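Local coordinates for protein acyl-CoA dehydrogenase (Thermus thermophilus, PDB 2Z1Q) that probably oxidises saturated acyl-CoA thioesters to 2,3-dehydroacyl-CoA products, using bound FAD as its cofactor, at residues E26-S31 and P89-T94; E34-T39 and A97-G102; E127-K132 and N244-I249. All blocks are in the same frame, centred on the assembly; numbering follows the deposited sequence.

Contact 1 (E26-S31 and P89-T94)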
ATOM      1  N   GLU B  26      -1.981 -29.625   4.903  1.00 41.95           N
ATOM      2  CA  GLU B  26      -1.915 -30.765   5.811  1.00 42.57           C
ATOM      3  C   GLU B  26      -1.847 -32.089   5.049  1.00 42.49           C
ATOM      4  O   GLU B  26      -1.844 -33.162   5.652  1.00 42.91           O
ATOM      5  CB  GLU B  26      -3.099 -30.763   6.793  1.00 41.58           C
ATOM      6  CG  GLU B  26      -4.382 -30.177   6.249  1.00 44.09           C
ATOM      7  CD  GLU B  26      -4.377 -28.654   6.173  1.00 43.62           C
ATOM      8  OE1 GLU B  26      -5.129 -28.121   5.336  1.00 43.35           O
ATOM      9  OE2 GLU B  26      -3.643 -27.991   6.948  1.00 42.50           O
ATOM     10  N   ASP B  27      -1.782 -32.014   3.720  1.00 41.65           N
ATOM     11  CA  ASP B  27      -1.669 -33.222   2.901  1.00 40.67           C
ATOM     12  C   ASP B  27      -0.214 -33.420   2.480  1.00 40.62           C
ATOM     13  O   ASP B  27       0.083 -34.267   1.645  1.00 39.55           O
ATOM     14  CB  ASP B  27      -2.527 -33.118   1.642  1.00 40.45           C
ATOM     15  CG  ASP B  27      -3.997 -33.328   1.910  1.00 41.13           C
ATOM     16  OD1 ASP B  27      -4.808 -32.673   1.230  1.00 40.05           O
ATOM     17  OD2 ASP B  27      -4.345 -34.154   2.781  1.00 42.15           O
ATOM     18  N   PHE B  28       0.682 -32.621   3.053  1.00 40.08           N
ATOM     19  CA  PHE B  28       2.109 -32.702   2.738  1.00 40.59           C
ATOM     20  C   PHE B  28       2.682 -34.027   3.239  1.00 40.87           C
ATOM     21  O   PHE B  28       2.599 -34.323   4.429  1.00 39.31           O
ATOM     22  CB  PHE B  28       2.867 -31.536   3.405  1.00 39.72           C
ATOM     23  CG  PHE B  28       2.637 -30.182   2.754  1.00 38.47           C
ATOM     24  CD1 PHE B  28       2.960 -29.008   3.434  1.00 37.52           C
ATOM     25  CD2 PHE B  28       2.123 -30.079   1.461  1.00 37.29           C
ATOM     26  CE1 PHE B  28       2.772 -27.750   2.834  1.00 37.15           C
ATOM     27  CE2 PHE B  28       1.933 -28.834   0.858  1.00 36.95           C
ATOM     28  CZ  PHE B  28       2.257 -27.668   1.545  1.00 35.94           C
ATOM     29  N   ASP B  29       3.254 -34.833   2.350  1.00 43.42           N
ATOM     30  CA  ASP B  29       3.836 -36.095   2.802  1.00 46.20           C
ATOM     31  C   ASP B  29       5.168 -35.753   3.462  1.00 47.45           C
ATOM     32  O   ASP B  29       5.737 -34.692   3.202  1.00 48.71           O
ATOM     33  CB  ASP B  29       4.038 -37.072   1.639  1.00 47.57           C
ATOM     34  CG  ASP B  29       5.201 -36.696   0.750  1.00 50.12           C
ATOM     35  OD1 ASP B  29       6.344 -36.695   1.248  1.00 53.05           O
ATOM     36  OD2 ASP B  29       4.971 -36.410  -0.443  1.00 50.72           O
ATOM     37  N   GLU B  30       5.652 -36.640   4.321  1.00 47.98           N
ATOM     38  CA  GLU B  30       6.899 -36.423   5.047  1.00 48.55           C
ATOM     39  C   GLU B  30       8.070 -35.869   4.246  1.00 47.24           C
ATOM     40  O   GLU B  30       8.894 -35.123   4.774  1.00 45.29           O
ATOM     41  CB  GLU B  30       7.310 -37.720   5.750  1.00 51.02           C
ATOM     42  CG  GLU B  30       7.026 -37.675   7.227  1.00 53.72           C
ATOM     43  CD  GLU B  30       7.915 -36.667   7.933  1.00 56.68           C
ATOM     44  OE1 GLU B  30       7.438 -35.998   8.877  1.00 56.46           O
ATOM     45  OE2 GLU B  30       9.099 -36.550   7.542  1.00 57.80           O
ATOM     46  N   SER B  31       8.142 -36.241   2.975  1.00 46.07           N
ATOM     47  CA  SER B  31       9.203 -35.769   2.101  1.00 46.48           C
ATOM     48  C   SER B  31       9.162 -34.243   1.978  1.00 47.29           C
ATOM     49  O   SER B  31      10.198 -33.575   2.067  1.00 46.89           O
ATOM     50  CB  SER B  31       9.053 -36.408   0.725  1.00 46.23           C
ATOM     51  OG  SER B  31       9.180 -35.441  -0.297  1.00 50.26           O
ATOM     52  N   PRO B  89       8.371 -33.561  -7.251  1.00 39.95           N
ATOM     53  CA  PRO B  89       7.057 -32.958  -7.520  1.00 39.32           C
ATOM     54  C   PRO B  89       7.043 -31.442  -7.284  1.00 38.64           C
ATOM     55  O   PRO B  89       7.646 -30.943  -6.327  1.00 37.34           O
ATOM     56  CB  PRO B  89       6.137 -33.700  -6.559  1.00 39.84           C
ATOM     57  CG  PRO B  89       6.757 -35.070  -6.500  1.00 41.20           C
ATOM     58  CD  PRO B  89       8.244 -34.773  -6.418  1.00 40.22           C
ATOM     59  N   LYS B  90       6.348 -30.718  -8.157  1.00 37.19           N
ATOM     60  CA  LYS B  90       6.266 -29.268  -8.059  1.00 36.08           C
ATOM     61  C   LYS B  90       5.902 -28.784  -6.660  1.00 34.32           C
ATOM     62  O   LYS B  90       6.288 -27.686  -6.254  1.00 32.61           O
ATOM     63  CB  LYS B  90       5.285 -28.744  -9.106  1.00 36.76           C
ATOM     64  CG  LYS B  90       5.684 -29.173 -10.508  1.00 38.69           C
ATOM     65  CD  LYS B  90       7.169 -28.863 -10.758  1.00 41.22           C
ATOM     66  CE  LYS B  90       7.708 -29.587 -11.980  1.00 42.81           C
ATOM     67  NZ  LYS B  90       9.198 -29.472 -12.086  1.00 44.32           N
ATOM     68  N   VAL B  91       5.184 -29.610  -5.908  1.00 33.22           N
ATOM     69  CA  VAL B  91       4.818 -29.210  -4.560  1.00 32.76           C
ATOM     70  C   VAL B  91       6.054 -28.881  -3.721  1.00 32.67           C
ATOM     71  O   VAL B  91       6.045 -27.915  -2.963  1.00 32.38           O
ATOM     72  CB  VAL B  91       4.004 -30.300  -3.836  1.00 33.22           C
ATOM     73  CG1 VAL B  91       4.778 -31.616  -3.789  1.00 33.62           C
ATOM     74  CG2 VAL B  91       3.678 -29.824  -2.434  1.00 30.34           C
ATOM     75  N   ILE B  92       7.110 -29.682  -3.865  1.00 33.94           N
ATOM     76  CA  ILE B  92       8.359 -29.484  -3.117  1.00 34.80           C
ATOM     77  C   ILE B  92       9.046 -28.150  -3.452  1.00 35.11           C
ATOM     78  O   ILE B  92       9.392 -27.381  -2.553  1.00 35.73           O
ATOM     79  CB  ILE B  92       9.351 -30.648  -3.382  1.00 36.78           C
ATOM     80  CG1 ILE B  92       8.780 -31.958  -2.829  1.00 37.81           C
ATOM     81  CG2 ILE B  92      10.696 -30.354  -2.744  1.00 35.71           C
ATOM     82  CD1 ILE B  92       9.699 -33.147  -3.026  1.00 40.10           C
ATOM     83  N   SER B  93       9.245 -27.876  -4.738  1.00 34.29           N
ATOM     84  CA  SER B  93       9.873 -26.615  -5.118  1.00 34.95           C
ATOM     85  C   SER B  93       8.988 -25.439  -4.697  1.00 33.40           C
ATOM     86  O   SER B  93       9.479 -24.334  -4.457  1.00 32.00           O
ATOM     87  CB  SER B  93      10.133 -26.577  -6.630  1.00 35.78           C
ATOM     88  OG  SER B  93       8.983 -26.952  -7.362  1.00 37.85           O
ATOM     89  N   THR B  94       7.685 -25.684  -4.582  1.00 32.84           N
ATOM     90  CA  THR B  94       6.755 -24.634  -4.181  1.00 31.30           C
ATOM     91  C   THR B  94       6.852 -24.322  -2.691  1.00 30.89           C
ATOM     92  O   THR B  94       6.825 -23.150  -2.301  1.00 30.02           O
ATOM     93  CB  THR B  94       5.295 -24.999  -4.536  1.00 29.91           C
ATOM     94  OG1 THR B  94       5.179 -25.185  -5.950  1.00 29.43           O
ATOM     95  CG2 THR B  94       4.354 -23.888  -4.106  1.00 28.48           C
TER

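Contact 2 (E34-T39 and A97-G102)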
ATOM      1  N   GLU B  34       9.962 -32.452   5.080  1.00 51.37           N
ATOM      2  CA  GLU B  34      11.390 -32.584   5.329  1.00 52.43           C
ATOM      3  C   GLU B  34      12.163 -31.423   4.716  1.00 51.72           C
ATOM      4  O   GLU B  34      12.851 -30.675   5.415  1.00 51.69           O
ATOM      5  CB  GLU B  34      11.911 -33.896   4.736  1.00 54.44           C
ATOM      6  CG  GLU B  34      12.472 -34.875   5.745  1.00 58.86           C
ATOM      7  CD  GLU B  34      13.517 -34.244   6.642  1.00 61.24           C
ATOM      8  OE1 GLU B  34      13.129 -33.467   7.542  1.00 62.98           O
ATOM      9  OE2 GLU B  34      14.720 -34.522   6.446  1.00 62.55           O
ATOM     10  N   ILE B  35      12.054 -31.278   3.403  1.00 49.72           N
ATOM     11  CA  ILE B  35      12.763 -30.210   2.726  1.00 49.85           C
ATOM     12  C   ILE B  35      12.367 -28.847   3.291  1.00 49.01           C
ATOM     13  O   ILE B  35      13.205 -27.954   3.422  1.00 48.22           O
ATOM     14  CB  ILE B  35      12.511 -30.258   1.212  1.00 50.16           C
ATOM     15  CG1 ILE B  35      12.894 -31.648   0.682  1.00 51.05           C
ATOM     16  CG2 ILE B  35      13.329 -29.186   0.519  1.00 51.22           C
ATOM     17  CD1 ILE B  35      12.953 -31.763  -0.832  1.00 52.54           C
ATOM     18  N   ALA B  36      11.095 -28.696   3.648  1.00 46.68           N
ATOM     19  CA  ALA B  36      10.621 -27.442   4.216  1.00 45.48           C
ATOM     20  C   ALA B  36      11.432 -27.116   5.464  1.00 44.84           C
ATOM     21  O   ALA B  36      11.845 -25.975   5.674  1.00 44.99           O
ATOM     22  CB  ALA B  36       9.143 -27.543   4.565  1.00 43.39           C
ATOM     23  N   ARG B  37      11.661 -28.128   6.291  1.00 43.93           N
ATOM     24  CA  ARG B  37      12.416 -27.939   7.518  1.00 44.16           C
ATOM     25  C   ARG B  37      13.872 -27.562   7.197  1.00 41.82           C
ATOM     26  O   ARG B  37      14.462 -26.709   7.861  1.00 39.86           O
ATOM     27  CB  ARG B  37      12.345 -29.211   8.359  1.00 46.26           C
ATOM     28  CG  ARG B  37      12.728 -29.030   9.810  1.00 51.38           C
ATOM     29  CD  ARG B  37      12.335 -30.241  10.653  1.00 54.44           C
ATOM     30  NE  ARG B  37      10.893 -30.498  10.646  1.00 57.04           N
ATOM     31  CZ  ARG B  37      10.298 -31.431   9.906  1.00 58.48           C
ATOM     32  NH1 ARG B  37       8.979 -31.588   9.971  1.00 58.74           N
ATOM     33  NH2 ARG B  37      11.014 -32.209   9.104  1.00 58.00           N
ATOM     34  N   THR B  38      14.428 -28.192   6.165  1.00 39.11           N
ATOM     35  CA  THR B  38      15.802 -27.923   5.732  1.00 39.92           C
ATOM     36  C   THR B  38      15.922 -26.452   5.343  1.00 38.77           C
ATOM     37  O   THR B  38      16.854 -25.758   5.747  1.00 38.75           O
ATOM     38  CB  THR B  38      16.184 -28.792   4.504  1.00 39.63           C
ATOM     39  OG1 THR B  38      16.177 -30.176   4.875  1.00 39.43           O
ATOM     40  CG2 THR B  38      17.566 -28.419   3.990  1.00 39.39           C
ATOM     41  N   THR B  39      14.962 -25.989   4.553  1.00 38.15           N
ATOM     42  CA  THR B  39      14.934 -24.604   4.108  1.00 37.94           C
ATOM     43  C   THR B  39      14.837 -23.666   5.304  1.00 38.56           C
ATOM     44  O   THR B  39      15.582 -22.687   5.394  1.00 38.50           O
ATOM     45  CB  THR B  39      13.756 -24.372   3.140  1.00 37.74           C
ATOM     46  OG1 THR B  39      13.936 -25.190   1.974  1.00 35.75           O
ATOM     47  CG2 THR B  39      13.677 -22.918   2.724  1.00 36.44           C
ATOM     48  N   ALA B  97       9.944 -22.344  -2.016  1.00 28.56           N
ATOM     49  CA  ALA B  97       9.775 -20.936  -2.349  1.00 27.78           C
ATOM     50  C   ALA B  97       9.116 -20.221  -1.178  1.00 26.41           C
ATOM     51  O   ALA B  97       9.542 -19.141  -0.786  1.00 26.53           O
ATOM     52  CB  ALA B  97       8.918 -20.798  -3.592  1.00 24.46           C
ATOM     53  N   GLU B  98       8.079 -20.836  -0.613  1.00 26.94           N
ATOM     54  CA  GLU B  98       7.360 -20.230   0.502  1.00 26.19           C
ATOM     55  C   GLU B  98       8.248 -20.006   1.727  1.00 26.99           C
ATOM     56  O   GLU B  98       8.214 -18.939   2.331  1.00 26.52           O
ATOM     57  CB  GLU B  98       6.130 -21.075   0.904  1.00 26.47           C
ATOM     58  CG  GLU B  98       5.439 -20.586   2.203  1.00 27.82           C
ATOM     59  CD  GLU B  98       4.279 -21.470   2.684  1.00 28.17           C
ATOM     60  OE1 GLU B  98       3.844 -21.282   3.838  1.00 25.68           O
ATOM     61  OE2 GLU B  98       3.803 -22.341   1.920  1.00 28.23           O
ATOM     62  N   GLU B  99       9.038 -21.013   2.088  1.00 28.27           N
ATOM     63  CA  GLU B  99       9.909 -20.923   3.257  1.00 31.29           C
ATOM     64  C   GLU B  99      11.070 -19.947   3.051  1.00 31.91           C
ATOM     65  O   GLU B  99      11.632 -19.418   4.005  1.00 31.78           O
ATOM     66  CB  GLU B  99      10.439 -22.320   3.626  1.00 32.08           C
ATOM     67  CG  GLU B  99       9.374 -23.284   4.196  1.00 34.87           C
ATOM     68  CD  GLU B  99       8.556 -22.675   5.329  1.00 34.86           C
ATOM     69  OE1 GLU B  99       9.073 -21.776   6.030  1.00 38.69           O
ATOM     70  OE2 GLU B  99       7.402 -23.100   5.529  1.00 34.53           O
ATOM     71  N   LEU B 100      11.424 -19.704   1.799  1.00 33.02           N
ATOM     72  CA  LEU B 100      12.509 -18.781   1.526  1.00 35.56           C
ATOM     73  C   LEU B 100      12.097 -17.307   1.541  1.00 38.35           C
ATOM     74  O   LEU B 100      12.936 -16.432   1.335  1.00 36.49           O
ATOM     75  CB  LEU B 100      13.177 -19.130   0.208  1.00 31.16           C
ATOM     76  CG  LEU B 100      14.181 -20.277   0.301  1.00 29.25           C
ATOM     77  CD1 LEU B 100      14.710 -20.532  -1.087  1.00 28.26           C
ATOM     78  CD2 LEU B 100      15.323 -19.947   1.262  1.00 28.08           C
ATOM     79  N   SER B 101      10.817 -17.043   1.807  1.00 40.86           N
ATOM     80  CA  SER B 101      10.306 -15.671   1.866  1.00 44.44           C
ATOM     81  C   SER B 101      10.875 -14.950   3.093  1.00 45.57           C
ATOM     82  O   SER B 101      10.551 -13.787   3.350  1.00 46.46           O
ATOM     83  CB  SER B 101       8.775 -15.669   1.950  1.00 46.20           C
ATOM     84  OG  SER B 101       8.324 -16.157   3.209  1.00 49.01           O
ATOM     85  N   GLY B 102      11.718 -15.648   3.851  1.00 47.26           N
ATOM     86  CA  GLY B 102      12.312 -15.044   5.032  1.00 48.59           C
ATOM     87  C   GLY B 102      13.764 -14.670   4.809  1.00 49.08           C
ATOM     88  O   GLY B 102      14.428 -14.123   5.696  1.00 50.56           O
TER

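Contact 3 (E127-K132 and N244-I249)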
ATOM      1  N   GLU B 127      20.283 -31.931 -26.004  1.00 48.83           N
ATOM      2  CA  GLU B 127      20.900 -33.032 -25.293  1.00 50.29           C
ATOM      3  C   GLU B 127      22.308 -32.712 -24.793  1.00 49.69           C
ATOM      4  O   GLU B 127      22.592 -32.818 -23.601  1.00 49.65           O
ATOM      5  CB  GLU B 127      20.947 -34.262 -26.204  1.00 53.25           C
ATOM      6  CG  GLU B 127      19.584 -34.696 -26.765  1.00 56.87           C
ATOM      7  CD  GLU B 127      19.035 -33.768 -27.852  1.00 59.17           C
ATOM      8  OE1 GLU B 127      19.665 -33.658 -28.929  1.00 59.59           O
ATOM      9  OE2 GLU B 127      17.965 -33.157 -27.632  1.00 60.75           O
ATOM     10  N   GLU B 128      23.191 -32.304 -25.695  1.00 49.51           N
ATOM     11  CA  GLU B 128      24.559 -32.021 -25.288  1.00 50.77           C
ATOM     12  C   GLU B 128      24.714 -30.770 -24.419  1.00 49.72           C
ATOM     13  O   GLU B 128      25.527 -30.761 -23.497  1.00 48.97           O
ATOM     14  CB  GLU B 128      25.481 -31.921 -26.512  1.00 53.58           C
ATOM     15  CG  GLU B 128      25.383 -30.600 -27.247  1.00 59.34           C
ATOM     16  CD  GLU B 128      26.421 -30.447 -28.353  1.00 62.04           C
ATOM     17  OE1 GLU B 128      26.226 -31.021 -29.448  1.00 63.38           O
ATOM     18  OE2 GLU B 128      27.435 -29.749 -28.125  1.00 62.34           O
ATOM     19  N   GLN B 129      23.939 -29.720 -24.690  1.00 48.50           N
ATOM     20  CA  GLN B 129      24.062 -28.499 -23.893  1.00 47.59           C
ATOM     21  C   GLN B 129      23.471 -28.625 -22.491  1.00 46.48           C
ATOM     22  O   GLN B 129      23.735 -27.792 -21.633  1.00 45.99           O
ATOM     23  CB  GLN B 129      23.439 -27.303 -24.626  1.00 46.50           C
ATOM     24  CG  GLN B 129      21.991 -27.492 -24.986  1.00 47.21           C
ATOM     25  CD  GLN B 129      21.460 -26.436 -25.949  1.00 46.10           C
ATOM     26  OE1 GLN B 129      22.155 -25.997 -26.862  1.00 45.21           O
ATOM     27  NE2 GLN B 129      20.213 -26.044 -25.755  1.00 45.29           N
ATOM     28  N   LYS B 130      22.684 -29.666 -22.240  1.00 46.22           N
ATOM     29  CA  LYS B 130      22.106 -29.857 -20.910  1.00 44.93           C
ATOM     30  C   LYS B 130      23.096 -30.555 -19.983  1.00 45.66           C
ATOM     31  O   LYS B 130      23.052 -30.365 -18.765  1.00 42.78           O
ATOM     32  CB  LYS B 130      20.812 -30.669 -20.978  1.00 43.33           C
ATOM     33  CG  LYS B 130      19.633 -29.904 -21.550  1.00 44.15           C
ATOM     34  CD  LYS B 130      18.322 -30.625 -21.297  1.00 43.20           C
ATOM     35  CE  LYS B 130      18.248 -31.920 -22.074  1.00 44.15           C
ATOM     36  NZ  LYS B 130      16.990 -32.660 -21.787  1.00 45.09           N
ATOM     37  N   ARG B 131      23.994 -31.348 -20.566  1.00 47.31           N
ATOM     38  CA  ARG B 131      24.980 -32.078 -19.774  1.00 50.02           C
ATOM     39  C   ARG B 131      26.130 -31.182 -19.355  1.00 49.78           C
ATOM     40  O   ARG B 131      26.766 -31.411 -18.325  1.00 49.47           O
ATOM     41  CB  ARG B 131      25.533 -33.276 -20.552  1.00 52.51           C
ATOM     42  CG  ARG B 131      26.472 -34.183 -19.730  1.00 57.00           C
ATOM     43  CD  ARG B 131      25.748 -34.864 -18.560  1.00 59.78           C
ATOM     44  NE  ARG B 131      26.362 -34.595 -17.256  1.00 62.49           N
ATOM     45  CZ  ARG B 131      25.849 -34.997 -16.092  1.00 64.35           C
ATOM     46  NH1 ARG B 131      26.462 -34.712 -14.947  1.00 64.31           N
ATOM     47  NH2 ARG B 131      24.714 -35.688 -16.075  1.00 64.79           N
ATOM     48  N   LYS B 132      26.388 -30.146 -20.141  1.00 49.90           N
ATOM     49  CA  LYS B 132      27.493 -29.266 -19.819  1.00 50.60           C
ATOM     50  C   LYS B 132      27.075 -27.971 -19.146  1.00 49.46           C
ATOM     51  O   LYS B 132      27.883 -27.057 -19.010  1.00 51.31           O
ATOM     52  CB  LYS B 132      28.287 -28.954 -21.082  1.00 52.58           C
ATOM     53  CG  LYS B 132      27.605 -27.980 -22.017  1.00 53.65           C
ATOM     54  CD  LYS B 132      28.355 -26.653 -22.069  1.00 56.03           C
ATOM     55  CE  LYS B 132      29.773 -26.816 -22.604  1.00 56.70           C
ATOM     56  NZ  LYS B 132      30.453 -25.496 -22.801  1.00 57.89           N
ATOM     57  N   ASN B 244      24.811 -22.701 -29.435  1.00 45.42           N
ATOM     58  CA  ASN B 244      24.342 -22.098 -28.200  1.00 44.93           C
ATOM     59  C   ASN B 244      22.930 -21.565 -28.342  1.00 43.78           C
ATOM     60  O   ASN B 244      22.406 -20.923 -27.433  1.00 42.70           O
ATOM     61  CB  ASN B 244      25.263 -20.967 -27.754  1.00 46.16           C
ATOM     62  CG  ASN B 244      26.463 -21.467 -26.986  1.00 47.02           C
ATOM     63  OD1 ASN B 244      26.489 -22.605 -26.514  1.00 49.27           O
ATOM     64  ND2 ASN B 244      27.461 -20.610 -26.838  1.00 47.78           N
ATOM     65  N   VAL B 245      22.316 -21.826 -29.489  1.00 42.49           N
ATOM     66  CA  VAL B 245      20.954 -21.389 -29.718  1.00 41.60           C
ATOM     67  C   VAL B 245      20.043 -22.279 -28.884  1.00 42.67           C
ATOM     68  O   VAL B 245      20.043 -23.504 -29.050  1.00 43.09           O
ATOM     69  CB  VAL B 245      20.564 -21.527 -31.192  1.00 40.71           C
ATOM     70  CG1 VAL B 245      19.067 -21.305 -31.357  1.00 39.83           C
ATOM     71  CG2 VAL B 245      21.342 -20.531 -32.025  1.00 39.36           C
ATOM     72  N   LEU B 246      19.279 -21.658 -27.987  1.00 42.51           N
ATOM     73  CA  LEU B 246      18.358 -22.370 -27.110  1.00 42.38           C
ATOM     74  C   LEU B 246      16.998 -22.495 -27.781  1.00 43.18           C
ATOM     75  O   LEU B 246      16.328 -21.488 -28.036  1.00 42.60           O
ATOM     76  CB  LEU B 246      18.205 -21.619 -25.783  1.00 42.16           C
ATOM     77  CG  LEU B 246      18.088 -22.496 -24.532  1.00 41.83           C
ATOM     78  CD1 LEU B 246      17.926 -21.620 -23.301  1.00 41.89           C
ATOM     79  CD2 LEU B 246      16.917 -23.447 -24.670  1.00 42.32           C
ATOM     80  N   GLY B 247      16.586 -23.728 -28.059  1.00 43.21           N
ATOM     81  CA  GLY B 247      15.309 -23.948 -28.706  1.00 43.64           C
ATOM     82  C   GLY B 247      15.406 -23.778 -30.208  1.00 45.07           C
ATOM     83  O   GLY B 247      16.443 -24.075 -30.805  1.00 45.53           O
ATOM     84  N   GLU B 248      14.328 -23.296 -30.820  1.00 45.97           N
ATOM     85  CA  GLU B 248      14.288 -23.088 -32.264  1.00 47.73           C
ATOM     86  C   GLU B 248      14.258 -21.599 -32.612  1.00 48.18           C
ATOM     87  O   GLU B 248      13.603 -20.807 -31.932  1.00 48.22           O
ATOM     88  CB  GLU B 248      13.055 -23.773 -32.865  1.00 49.66           C
ATOM     89  CG  GLU B 248      12.922 -25.252 -32.519  1.00 52.19           C
ATOM     90  CD  GLU B 248      11.861 -25.956 -33.353  1.00 55.47           C
ATOM     91  OE1 GLU B 248      10.671 -25.579 -33.264  1.00 55.19           O
ATOM     92  OE2 GLU B 248      12.219 -26.889 -34.105  1.00 58.50           O
ATOM     93  N   ILE B 249      14.956 -21.226 -33.679  1.00 48.57           N
ATOM     94  CA  ILE B 249      15.014 -19.835 -34.116  1.00 48.55           C
ATOM     95  C   ILE B 249      13.625 -19.303 -34.474  1.00 48.30           C
ATOM     96  O   ILE B 249      12.923 -19.886 -35.304  1.00 48.55           O
ATOM     97  CB  ILE B 249      15.931 -19.691 -35.341  1.00 49.19           C
ATOM     98  CG1 ILE B 249      17.294 -20.318 -35.042  1.00 49.81           C
ATOM     99  CG2 ILE B 249      16.113 -18.225 -35.688  1.00 49.18           C
ATOM    100  CD1 ILE B 249      18.208 -20.379 -36.241  1.00 49.92           C
TER

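Contact 1 (E26-S31 and P89-T94)
In the helical N-terminal domain of the acyl-CoA dehydrogenase fold, Phe28 and Ser31, where the chain enters helix 30-54, meet Val91 and Ile92 in the opening turn of helix 90-99. Phe28 reaches across with one ring corner: CE2 lies 3.9 Å from Val91 CG2, the methyl approaching the ring at a slant. With chi1 at 57°, Val91 CG2 stands anti to the backbone N, which presents this methyl to the ring. The Phe28 ring has a second neighbour in Tyr321 of helix 300-331, met edge-to-face. Further along, Ser31 OG rests on the end of an extended isoleucine, 3.6 Å from Ile92 CD1, and Val32 packs against both Val91 and Ile92. The start of helix 90-99 is also held by helix 300-331, where Asp328 OD1 accepts from Val91 N; within the helix, Lys90 O takes both Thr94 N at 3.0 Å and Thr94 OG1 at 2.8 Å, the hydroxyl sitting 43° above the carbonyl plane. Before Phe28, Glu26 and Asp27 form salt bridges to Arg498 and Arg501. Only 116 Å² is buried between the segments, and across the pair itself the fit rests on apolar and van der Waals contact, without directional bonds.

Contact 2 (E34-T39 and A97-G102)
Thr39 and Glu99 mark the point where helix 30-54 and the end of helix 90-99 draw together, their CA atoms 6.3 Å apart. Thr39 does most of the touching, through its methyl. CG2 sits 3.4 Å from Glu99 CB and 3.6 Å from Leu100 CG, wedged between the root of one side chain and the branch point of the other; the Thr39 and Leu100 side chains cross at about a right angle. The rotation is fixed from behind: with chi1 at -62°, OG1 turns back along its own helix to give a 3.2 Å hydrogen bond to Ile35 O, 41° above the carbonyl plane, and CG2 is left anti to the backbone N, aimed at the neighbour. Ile35 O also accepts the regular helix bond from Thr39 N. One turn earlier, Ala36 O lies 3.9 Å from Glu99 CG, and Ala36 CB is 4.3 Å from the same Glu99 CG. A serine in place of Thr39 would probably open a gap between Glu99 CB and Leu100 CG, since the bridging methyl would be gone. Glu99 bends at chi2 (-50°), and its carboxylate forms a salt bridge to Arg277 of helix 252-288; Leu100 also packs on Val43. This is helix-helix packing inside the helical N-terminal domain of the acyl-CoA dehydrogenase fold, joining helix 30-54 to helix 90-99.

Contact 3 (E127-K132 and N244-I249)
The end of Gln129 approaches the carbonyl of Val245 and the side chain of Leu246, where the weakly bonded helix 127-131 meets the short, weakly bonded strand 245-246, at the seam between the helical N-terminal domain and the beta-sheet middle domain of the acyl-CoA dehydrogenase fold. The side chain leaves its helix with CG between the backbone N and the carbonyl carbon, chi1 57°, and then runs straight, so that its terminal amide is carried across the seam. The amide carbon, Gln129 CD, comes to 4.5 Å from Val245 O, and the end of the side chain comes near the branch of Leu246. This is loose packing over 101 Å², with the CA atoms of Gln129 and Asn244 7.7 Å apart. Leu246 is buried, and Val245 only partly so: Pro120 and Phe124 of helix 119-124 pack on Leu246, as do Ala204, Leu206 and Thr192 of the sheet. Val245 turns its side chain away from the helix and packs on Thr203 and Tyr173. Backbone bonds of Asn244 with Leu206 and of Leu246 with Ala204 hold the strand antiparallel to strand 201-208. The FAD site lies beyond: the Leu246 side chain is about 7 Å from that of the FAD-binding Tyr146 and about 13 Å from the bound FAD. Past the strand, Glu248 pairs with Lys251, while Gly247 adopts phi 83° and psi -147°, angles at which a side chain would collide with Leu246 O.

Overall arrangement
From the N terminus, the chain lays down 26-31 and 34-39 at the start of helix 30-54, then passes through some fifty residues, with helix but no strand, before 89-94 closes contact 1 and 97-102 closes contact 2. The two loops therefore cross, since their segments alternate, and both join the same helix pair; the contact centres are 11 Å apart, bridged by Ile35 CD1 on Ile92 CG2 at 3.3 Å. Contact 3 opens only afterwards, and its loop of 111 residues holds most of the beta-sheet. Its centre lies about 30 Å from the other two. Contacts 1 and 2 thus knit one helical domain together, and contact 3 ties that domain to the sheet.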